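Local coordinates for protein ORF10 (Moritella marina, PDB 6RIW) that probably catalyses chain-extending condensation of acyl groups on acyl carrier protein, as the ketosynthase–chain length factor part of a polyunsaturated fatty acid synthase, at residues Val362-Gly367 / Ala392-Lys397; Asp326-His331 / Gly434-Gly439; Ala191-Cys196 / Leu369-Gly374; Arg313-Ala318 / Asn444-Leu449. All blocks are in the same frame, centred on the assembly; numbering follows the deposited sequence.

Contact 1 (Val362-Gly367 / Ala392-Lys397); sequences VKSNLG and ATINLK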
# COMPACT_ATOMS: atom_id res chain seq x y z
N VAL A 362 -10.18 21.78 -2.64
CA VAL A 362 -9.37 21.77 -3.85
C VAL A 362 -9.67 20.58 -4.75
O VAL A 362 -9.17 20.52 -5.88
CB VAL A 362 -7.88 21.79 -3.44
CG1 VAL A 362 -7.45 20.41 -2.92
CG2 VAL A 362 -6.98 22.24 -4.59
N LYS A 363 -10.49 19.62 -4.30
CA LYS A 363 -10.94 18.59 -5.22
C LYS A 363 -11.77 19.18 -6.36
O LYS A 363 -11.85 18.58 -7.44
CB LYS A 363 -11.72 17.52 -4.46
CG LYS A 363 -10.84 16.79 -3.41
CD LYS A 363 -11.51 15.54 -2.90
CE LYS A 363 -10.59 14.72 -1.98
NZ LYS A 363 -10.23 15.46 -0.75
N SER A 364 -12.36 20.36 -6.14
CA SER A 364 -13.11 21.01 -7.21
C SER A 364 -12.21 21.34 -8.39
O SER A 364 -12.62 21.17 -9.55
CB SER A 364 -13.80 22.29 -6.68
OG SER A 364 -12.87 23.28 -6.25
N ASN A 365 -10.97 21.79 -8.13
CA ASN A 365 -10.05 22.16 -9.21
C ASN A 365 -9.40 20.95 -9.84
O ASN A 365 -9.14 20.95 -11.06
CB ASN A 365 -8.93 23.07 -8.72
CG ASN A 365 -9.41 24.26 -7.93
OD1 ASN A 365 -9.79 24.13 -6.77
ND2 ASN A 365 -9.33 25.44 -8.53
N LEU A 366 -9.06 19.93 -9.03
CA LEU A 366 -8.11 18.89 -9.45
C LEU A 366 -8.72 17.51 -9.64
O LEU A 366 -8.07 16.66 -10.25
CB LEU A 366 -6.98 18.74 -8.42
CG LEU A 366 -6.17 19.96 -8.06
CD1 LEU A 366 -5.10 19.59 -7.05
CD2 LEU A 366 -5.57 20.52 -9.32
N GLY A 367 -9.90 17.27 -9.10
CA GLY A 367 -10.38 15.92 -8.88
C GLY A 367 -9.86 15.36 -7.57
O GLY A 367 -9.18 16.02 -6.78
N ALA A 392 -10.97 30.33 -3.98
CA ALA A 392 -12.31 29.82 -4.17
C ALA A 392 -12.34 28.29 -4.32
O ALA A 392 -11.36 27.66 -4.74
CB ALA A 392 -12.93 30.43 -5.43
N THR A 393 -13.48 27.72 -3.97
CA THR A 393 -13.89 26.41 -4.47
C THR A 393 -14.65 26.67 -5.77
O THR A 393 -15.61 27.45 -5.78
CB THR A 393 -14.78 25.69 -3.46
OG1 THR A 393 -14.04 25.43 -2.25
CG2 THR A 393 -15.33 24.39 -4.03
N ILE A 394 -14.22 26.05 -6.87
CA ILE A 394 -14.79 26.34 -8.17
C ILE A 394 -16.03 25.49 -8.42
O ILE A 394 -16.27 24.48 -7.76
CB ILE A 394 -13.75 26.15 -9.30
CG1 ILE A 394 -13.42 24.67 -9.49
CG2 ILE A 394 -12.50 26.96 -9.00
CD1 ILE A 394 -12.66 24.39 -10.77
N ASN A 395 -16.85 25.93 -9.39
CA ASN A 395 -18.05 25.23 -9.87
C ASN A 395 -19.13 25.11 -8.81
O ASN A 395 -20.03 24.26 -8.92
CB ASN A 395 -17.73 23.84 -10.42
CG ASN A 395 -16.77 23.89 -11.59
OD1 ASN A 395 -15.87 23.05 -11.71
ND2 ASN A 395 -16.94 24.89 -12.45
N LEU A 396 -19.08 25.95 -7.79
CA LEU A 396 -20.02 25.88 -6.67
C LEU A 396 -21.04 27.00 -6.88
O LEU A 396 -20.74 28.17 -6.65
CB LEU A 396 -19.26 26.02 -5.36
CG LEU A 396 -20.05 26.08 -4.05
CD1 LEU A 396 -20.71 24.75 -3.81
CD2 LEU A 396 -19.10 26.45 -2.92
N LYS A 397 -22.24 26.63 -7.34
CA LYS A 397 -23.29 27.59 -7.66
C LYS A 397 -24.48 27.54 -6.72
O LYS A 397 -25.04 28.59 -6.37
CB LYS A 397 -23.80 27.35 -9.09
CG LYS A 397 -22.73 27.07 -10.14
CD LYS A 397 -21.87 28.29 -10.38
CE LYS A 397 -21.13 28.19 -11.71
NZ LYS A 397 -20.23 29.38 -11.89
O HOH W 1 -9.97 25.38 -4.26
O HOH W 2 -9.80 28.04 -7.06
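S364 presses its CB and OG into the bend of backbone between T393 and I394, with T393 CG2 3.5 Å from S364 OG on one flank and I394 CG1 3.6 Å from S364 OG on the other. The hydroxyl lies between its own backbone N and carbonyl carbon (chi1 64°), which points it at the backbone N of I394. There it accepts the backbone N-H of I394, with I394 N 3.1 Å from S364 OG and a moderately bent angle of 148° at the hydrogen, while it also bonds to the carbonyl of S361. A serine suits this place because one small group can pack against a methyl and a methylene and still satisfy two backbone partners. T393 is tied to the same neighbour through OG1, which bonds to the N-H of S361.

I394 fills the space alongside. Its CD1 comes within 3.4 Å of S364 O, and its CG2 branch lies 3.5 Å from N365 ND2, the two side chains crossing obliquely. The amide of N365 does not touch the loop backbone directly. One water joins N365 OD1 to A392 O, a second joins N365 ND2 to A392 O at 2.8 Å from that oxygen, and ND2 also binds the carbonyl of Q30. Both amide ends being held in this way should fix its rotation.

Within this ketosynthase domain the contact joins the short helix 363-366, which follows strand 358-360, to the loop leaving strand 389-390. Helix 19-27 packs on V362, N365 and L366, and helix 374-387 meets V362 and L366 through P376.

Contact 2 (Asp326-His331 / Gly434-Gly439); sequences DYIECH and GVSVFG
Parallel strand pairing joins Y327-E329 to G434-S436 in a buried sheet of the thiolase-fold ketosynthase domain. Strand 432-439 is the neighbour of strand 327-329, whose other edge bonds to strand 358-360. I328 stands opposite G434 and E329 opposite V435. Three backbone bonds hold the register: G434 N to Y327 O (2.9 Å), E329 N to G434 O (2.9 Å) and S436 N to E329 O (3.0 Å), the last almost straight at 170°. Glycine suits position 434: with no side chain on that face, I328 CG1 lies beside its backbone, 4.4 Å from G434 CA.

E329 leaves the opposite face with CG anti to its backbone N (chi1 170°), and its bent chain carries the carboxylate away from strand 432-439. There OE1 takes the Y327 hydroxyl proton and pairs with K380, while OE2 bonds V362 N.

Beyond the paired residues lies H331, which opens an HATGT sequence matching the HGTGT-type motif of ketosynthases and is probably an active-site residue. It rests against F438. F438 CB sits over its ring, 4.2 Å from the centroid, and F438 O hovers 2.9 Å above the ring plane, offset toward the rim.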
# COMPACT_ATOMS: atom_id res chain seq x y z
N ASP A 326 -10.31 29.17 11.67
CA ASP A 326 -10.86 30.11 10.71
C ASP A 326 -11.31 29.46 9.41
O ASP A 326 -12.24 29.97 8.76
CB ASP A 326 -9.83 31.19 10.37
CG ASP A 326 -9.30 31.89 11.60
OD1 ASP A 326 -10.13 32.35 12.41
OD2 ASP A 326 -8.07 31.97 11.76
N TYR A 327 -10.66 28.38 9.00
CA TYR A 327 -10.88 27.80 7.68
C TYR A 327 -10.59 26.31 7.80
O TYR A 327 -9.67 25.92 8.51
CB TYR A 327 -9.96 28.42 6.62
CG TYR A 327 -10.03 27.71 5.29
CD1 TYR A 327 -11.11 27.91 4.43
CD2 TYR A 327 -9.04 26.83 4.88
CE1 TYR A 327 -11.20 27.26 3.22
CE2 TYR A 327 -9.11 26.18 3.67
CZ TYR A 327 -10.19 26.39 2.84
OH TYR A 327 -10.28 25.73 1.62
N ILE A 328 -11.38 25.49 7.10
CA ILE A 328 -11.13 24.05 7.04
C ILE A 328 -11.09 23.63 5.58
O ILE A 328 -12.04 23.86 4.83
CB ILE A 328 -12.19 23.24 7.79
CG1 ILE A 328 -12.18 23.60 9.27
CG2 ILE A 328 -11.96 21.75 7.58
CD1 ILE A 328 -13.39 23.10 9.98
N GLU A 329 -10.00 22.98 5.18
CA GLU A 329 -9.93 22.37 3.87
C GLU A 329 -10.57 20.99 4.01
O GLU A 329 -10.04 20.12 4.72
CB GLU A 329 -8.49 22.31 3.37
CG GLU A 329 -8.28 21.46 2.10
CD GLU A 329 -8.93 22.05 0.84
OE1 GLU A 329 -9.24 23.27 0.78
OE2 GLU A 329 -9.11 21.26 -0.12
N CYS A 330 -11.73 20.82 3.40
CA CYS A 330 -12.56 19.65 3.65
C CYS A 330 -12.20 18.49 2.74
O CYS A 330 -11.54 18.66 1.70
CB CYS A 330 -14.04 19.97 3.45
SG CYS A 330 -14.60 21.21 4.63
N HIS A 331 -12.67 17.31 3.13
CA HIS A 331 -12.49 16.12 2.30
C HIS A 331 -13.37 16.18 1.06
O HIS A 331 -12.96 15.69 -0.01
CB HIS A 331 -12.79 14.89 3.14
CG HIS A 331 -12.88 13.63 2.34
ND1 HIS A 331 -11.77 13.03 1.77
CD2 HIS A 331 -13.94 12.85 2.01
CE1 HIS A 331 -12.15 11.94 1.13
NE2 HIS A 331 -13.46 11.81 1.25
N GLY A 434 -7.86 23.97 9.65
CA GLY A 434 -7.93 22.52 9.74
C GLY A 434 -7.84 21.91 8.36
O GLY A 434 -8.20 22.54 7.36
N VAL A 435 -7.33 20.68 8.28
CA VAL A 435 -7.40 19.89 7.05
C VAL A 435 -7.95 18.52 7.41
O VAL A 435 -7.43 17.86 8.32
CB VAL A 435 -6.03 19.75 6.36
CG1 VAL A 435 -6.18 18.92 5.07
CG2 VAL A 435 -5.42 21.09 6.05
N SER A 436 -9.00 18.10 6.71
CA SER A 436 -9.66 16.82 6.95
C SER A 436 -9.53 15.91 5.73
O SER A 436 -9.66 16.37 4.59
CB SER A 436 -11.16 17.01 7.30
OG SER A 436 -11.33 18.00 8.31
N VAL A 437 -9.26 14.63 5.98
CA VAL A 437 -9.35 13.62 4.93
C VAL A 437 -10.02 12.38 5.52
O VAL A 437 -9.65 11.93 6.61
CB VAL A 437 -7.98 13.27 4.30
CG1 VAL A 437 -7.49 14.39 3.41
CG2 VAL A 437 -6.92 12.98 5.38
N PHE A 438 -11.02 11.86 4.80
CA PHE A 438 -11.83 10.72 5.27
C PHE A 438 -11.83 9.64 4.19
O PHE A 438 -12.64 9.68 3.25
CB PHE A 438 -13.24 11.18 5.61
CG PHE A 438 -13.31 12.32 6.60
CD1 PHE A 438 -12.55 12.30 7.77
CD2 PHE A 438 -14.14 13.41 6.38
CE1 PHE A 438 -12.62 13.34 8.70
CE2 PHE A 438 -14.23 14.44 7.29
CZ PHE A 438 -13.46 14.42 8.45
N GLY A 439 -10.94 8.65 4.32
CA GLY A 439 -10.76 7.65 3.30
C GLY A 439 -11.71 6.46 3.38
O GLY A 439 -12.32 6.20 4.42

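Contact 3 (Ala191-Cys196 / Leu369-Gly374); sequences ALDAAC and LLTAAG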
# COMPACT_ATOMS: atom_id res chain seq x y z
N ALA A 191 6.22 2.89 3.12
CA ALA A 191 5.00 3.37 2.50
C ALA A 191 3.81 2.91 3.32
O ALA A 191 3.88 1.92 4.06
CB ALA A 191 4.88 2.86 1.06
N LEU A 192 2.70 3.64 3.19
CA LEU A 192 1.47 3.25 3.87
C LEU A 192 0.29 3.50 2.94
O LEU A 192 0.39 4.25 1.97
CB LEU A 192 1.27 4.00 5.20
CG LEU A 192 1.07 5.53 5.16
CD1 LEU A 192 -0.37 5.95 4.85
CD2 LEU A 192 1.47 6.13 6.51
N ASP A 193 -0.85 2.88 3.27
CA ASP A 193 -2.10 3.07 2.54
C ASP A 193 -3.20 3.26 3.58
O ASP A 193 -3.44 2.38 4.40
CB ASP A 193 -2.39 1.86 1.63
CG ASP A 193 -3.68 1.98 0.79
OD1 ASP A 193 -4.29 3.08 0.68
OD2 ASP A 193 -4.07 0.93 0.18
N ALA A 194 -3.82 4.43 3.55
CA ALA A 194 -5.05 4.73 4.28
C ALA A 194 -6.09 5.29 3.31
O ALA A 194 -6.87 6.17 3.67
CB ALA A 194 -4.79 5.71 5.42
N ALA A 195 -6.07 4.82 2.06
CA ALA A 195 -6.95 5.27 0.96
C ALA A 195 -6.85 6.79 0.88
O ALA A 195 -5.73 7.33 0.91
CB ALA A 195 -8.36 4.71 1.15
N CYS A 196 -7.98 7.51 0.80
CA CYS A 196 -8.01 8.96 0.57
C CYS A 196 -7.31 9.75 1.67
O CYS A 196 -7.03 10.95 1.49
CB CYS A 196 -9.48 9.42 0.41
SG CYS A 196 -10.63 8.14 -0.26
N LEU A 369 -7.44 13.03 -5.85
CA LEU A 369 -6.14 12.41 -6.14
C LEU A 369 -5.87 11.13 -5.33
O LEU A 369 -4.71 10.70 -5.25
CB LEU A 369 -5.02 13.44 -5.89
CG LEU A 369 -4.55 14.25 -7.10
CD1 LEU A 369 -5.70 14.96 -7.81
CD2 LEU A 369 -3.41 15.23 -6.75
N LEU A 370 -6.89 10.54 -4.70
CA LEU A 370 -6.79 9.22 -4.07
C LEU A 370 -5.75 9.27 -2.96
O LEU A 370 -5.91 10.08 -2.02
CB LEU A 370 -6.51 8.21 -5.19
CG LEU A 370 -7.48 8.25 -6.38
CD1 LEU A 370 -7.11 7.22 -7.45
CD2 LEU A 370 -8.92 8.03 -5.89
N THR A 371 -4.71 8.42 -2.97
CA THR A 371 -3.75 8.45 -1.86
C THR A 371 -3.05 9.79 -1.75
O THR A 371 -2.60 10.16 -0.66
CB THR A 371 -2.73 7.32 -2.05
OG1 THR A 371 -2.31 7.28 -3.41
CG2 THR A 371 -3.40 6.00 -1.70
N ALA A 372 -2.99 10.56 -2.83
CA ALA A 372 -2.34 11.87 -2.79
C ALA A 372 -3.31 13.01 -2.53
O ALA A 372 -2.91 14.17 -2.63
CB ALA A 372 -1.60 12.12 -4.10
N ALA A 373 -4.58 12.72 -2.22
CA ALA A 373 -5.59 13.78 -2.17
C ALA A 373 -5.28 14.82 -1.10
O ALA A 373 -5.59 16.01 -1.27
CB ALA A 373 -6.98 13.19 -1.94
N GLY A 374 -4.72 14.39 0.03
CA GLY A 374 -4.41 15.36 1.06
C GLY A 374 -3.30 16.32 0.68
O GLY A 374 -3.22 17.40 1.27
O HOH W 3 -4.62 11.67 1.00
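The carboxylate of D193 is the flat side-chain group here: its OD1 is met from above the plane by the backbone N of A195, 2.8 Å from D193 OD1, and T371 CG2 comes to 3.9 Å from the same oxygen. The bond from A195 N, two residues on, forms an Asx turn that steers the chain out of strand 189-193. With CG anti to the backbone N (chi1 -178°), the carboxylate of D193 reaches out to the T371 methyl, and its other oxygen makes a weak bond to N643 in the chain length factor half. The T371 hydroxyl is turned elsewhere, to the carbonyl of V223, leaving its methyl for D193 and A195 O.

The main join is backbone to backbone. T371 CA lies 3.6 Å from A195 O and C196 CA 3.5 Å from L370 O, a reciprocal pair of nearly straight CA-H...O contacts. The backbones can come so close because the CB atoms of A195, C196 and L370 point away from the other segment. One water then gives hydrogens to C196 O, at 2.6 Å, and to T371 O, and accepts the N-H of G374, at 2.9 Å from G374 N.

A195 and L370 both have positive phi (51° and 62°), and each precedes a turn into a helix, 198-211 and 374-387. The matching turns are consistent with the internal duplication of the thiolase fold, which brings its two halves together beside C196, the probable nucleophile of the ketosynthase active site.

Contact 4 (Arg313-Ala318 / Asn444-Leu449); sequences RAYADA and NAHLVL
Helix 304-318 runs over strand 443-450 at 35° to it, the two short axes 8.1 Å apart at their closest. This is the layering of the thiolase fold, in which helices pack on a mixed sheet. A314 and A318 point toward the strand, while Y315 leaves the helix alongside it and swings its ring end in to H446 and V448. Alanine suits positions 314 and 318, being small enough to let the helix lie close. A314 CB sits at the edge of the H446 imidazole, near its plane, 3.8 Å from H446 CD2.

H446 sends its ring toward the helix with CG anti to the backbone N (chi1 -173°). Its NE2 is 2.8 Å from Y315 OH in a nearly straight bond, met in the plane of the imidazole, and either atom could supply the proton. ND1 bonds S436 OG on strand 432-439, so both ring nitrogens are satisfied and the ring's rotation is probably fixed. Y311 of the same helix adds an edge-to-face neighbour to H446.

V448 packs on the tyrosine from the same side as H446, further along the ring: its CG2 lies over that face in a CH-pi contact, 3.8 Å from the centroid of Y315. A318 O bonds K286 NZ; K286 is a residue of the magnesium site, and the ion lies about 6 Å from the A318 side chain. A318 CB rests 3.9 Å from V448 CB.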
# COMPACT_ATOMS: atom_id res chain seq x y z
N ARG A 313 -10.05 14.41 18.98
CA ARG A 313 -8.68 14.00 19.24
C ARG A 313 -7.67 15.00 18.69
O ARG A 313 -6.62 15.20 19.30
CB ARG A 313 -8.41 12.60 18.64
CG ARG A 313 -9.13 11.47 19.33
CD ARG A 313 -8.78 10.13 18.67
NE ARG A 313 -9.29 8.97 19.40
CZ ARG A 313 -9.35 7.75 18.87
NH1 ARG A 313 -8.93 7.55 17.62
NH2 ARG A 313 -9.83 6.74 19.58
N ALA A 314 -7.99 15.66 17.57
CA ALA A 314 -7.02 16.56 16.94
C ALA A 314 -6.85 17.85 17.72
O ALA A 314 -5.73 18.32 17.92
CB ALA A 314 -7.45 16.87 15.50
N TYR A 315 -7.96 18.46 18.14
CA TYR A 315 -7.83 19.73 18.86
C TYR A 315 -7.31 19.52 20.27
O TYR A 315 -6.58 20.37 20.79
CB TYR A 315 -9.17 20.49 18.82
CG TYR A 315 -9.34 21.01 17.42
CD1 TYR A 315 -8.66 22.15 16.99
CD2 TYR A 315 -10.09 20.30 16.48
CE1 TYR A 315 -8.74 22.59 15.69
CE2 TYR A 315 -10.19 20.73 15.17
CZ TYR A 315 -9.51 21.87 14.77
OH TYR A 315 -9.60 22.30 13.46
N ALA A 316 -7.62 18.38 20.88
CA ALA A 316 -6.93 18.00 22.12
C ALA A 316 -5.43 17.85 21.89
O ALA A 316 -4.62 18.33 22.69
CB ALA A 316 -7.53 16.71 22.67
N ASP A 317 -5.04 17.17 20.81
CA ASP A 317 -3.61 16.98 20.56
C ASP A 317 -2.92 18.31 20.29
O ASP A 317 -1.79 18.52 20.73
CB ASP A 317 -3.38 16.04 19.37
CG ASP A 317 -1.90 15.85 19.06
OD1 ASP A 317 -1.23 15.05 19.77
OD2 ASP A 317 -1.39 16.50 18.12
N ALA A 318 -3.59 19.20 19.55
CA ALA A 318 -3.01 20.50 19.23
C ALA A 318 -3.04 21.45 20.43
O ALA A 318 -2.33 22.45 20.42
CB ALA A 318 -3.76 21.14 18.05
N ASN A 444 -9.75 8.14 9.00
CA ASN A 444 -9.90 9.57 9.16
C ASN A 444 -8.61 10.20 9.67
O ASN A 444 -7.88 9.59 10.46
CB ASN A 444 -11.03 9.87 10.13
CG ASN A 444 -12.31 9.18 9.74
OD1 ASN A 444 -12.75 9.31 8.59
ND2 ASN A 444 -12.91 8.44 10.66
N ALA A 445 -8.35 11.43 9.21
CA ALA A 445 -7.30 12.25 9.78
C ALA A 445 -7.73 13.71 9.75
O ALA A 445 -8.43 14.15 8.84
CB ALA A 445 -5.96 12.10 9.04
N HIS A 446 -7.29 14.46 10.75
CA HIS A 446 -7.48 15.90 10.79
C HIS A 446 -6.20 16.53 11.32
O HIS A 446 -5.66 16.07 12.33
CB HIS A 446 -8.68 16.26 11.68
CG HIS A 446 -9.05 17.72 11.64
ND1 HIS A 446 -9.77 18.28 10.61
CD2 HIS A 446 -8.82 18.72 12.53
CE1 HIS A 446 -9.96 19.57 10.86
NE2 HIS A 446 -9.40 19.86 12.03
N LEU A 447 -5.69 17.54 10.63
CA LEU A 447 -4.49 18.23 11.05
C LEU A 447 -4.85 19.68 11.36
O LEU A 447 -5.66 20.28 10.65
CB LEU A 447 -3.40 18.18 9.98
CG LEU A 447 -2.85 16.80 9.65
CD1 LEU A 447 -1.86 16.90 8.50
CD2 LEU A 447 -2.21 16.18 10.90
N VAL A 448 -4.25 20.22 12.42
CA VAL A 448 -4.45 21.61 12.83
C VAL A 448 -3.19 22.38 12.48
O VAL A 448 -2.10 22.05 12.96
CB VAL A 448 -4.78 21.71 14.33
CG1 VAL A 448 -5.13 23.16 14.69
CG2 VAL A 448 -5.93 20.78 14.66
N LEU A 449 -3.34 23.39 11.62
CA LEU A 449 -2.22 24.16 11.11
C LEU A 449 -2.35 25.63 11.52
O LEU A 449 -3.46 26.16 11.61
CB LEU A 449 -2.13 24.09 9.59
CG LEU A 449 -2.38 22.73 8.94
CD1 LEU A 449 -2.39 22.89 7.42
CD2 LEU A 449 -1.27 21.79 9.40

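In the fold
From the N terminus, strand 189-193 and its following turn come first, and contact 3 closes a loop of 172 residues by bringing them to 369-374. Helix 304-318 and strand 327-329 then open contacts 4 and 2, which close in reverse order on the hairpin of strands 432-439 and 443-450. Contact 1, the shortest loop, is nested inside contact 2, and contact 2 inside contact 4, whereas contact 3 crosses all three. Hydrogen bonds join contact 1 to contact 2 and contact 2 to contact 4, and K363 packs on A373 between contacts 1 and 3. C196 touches H331, V437 and G439, so contact 3 ties the earlier half of the ketosynthase to this nest.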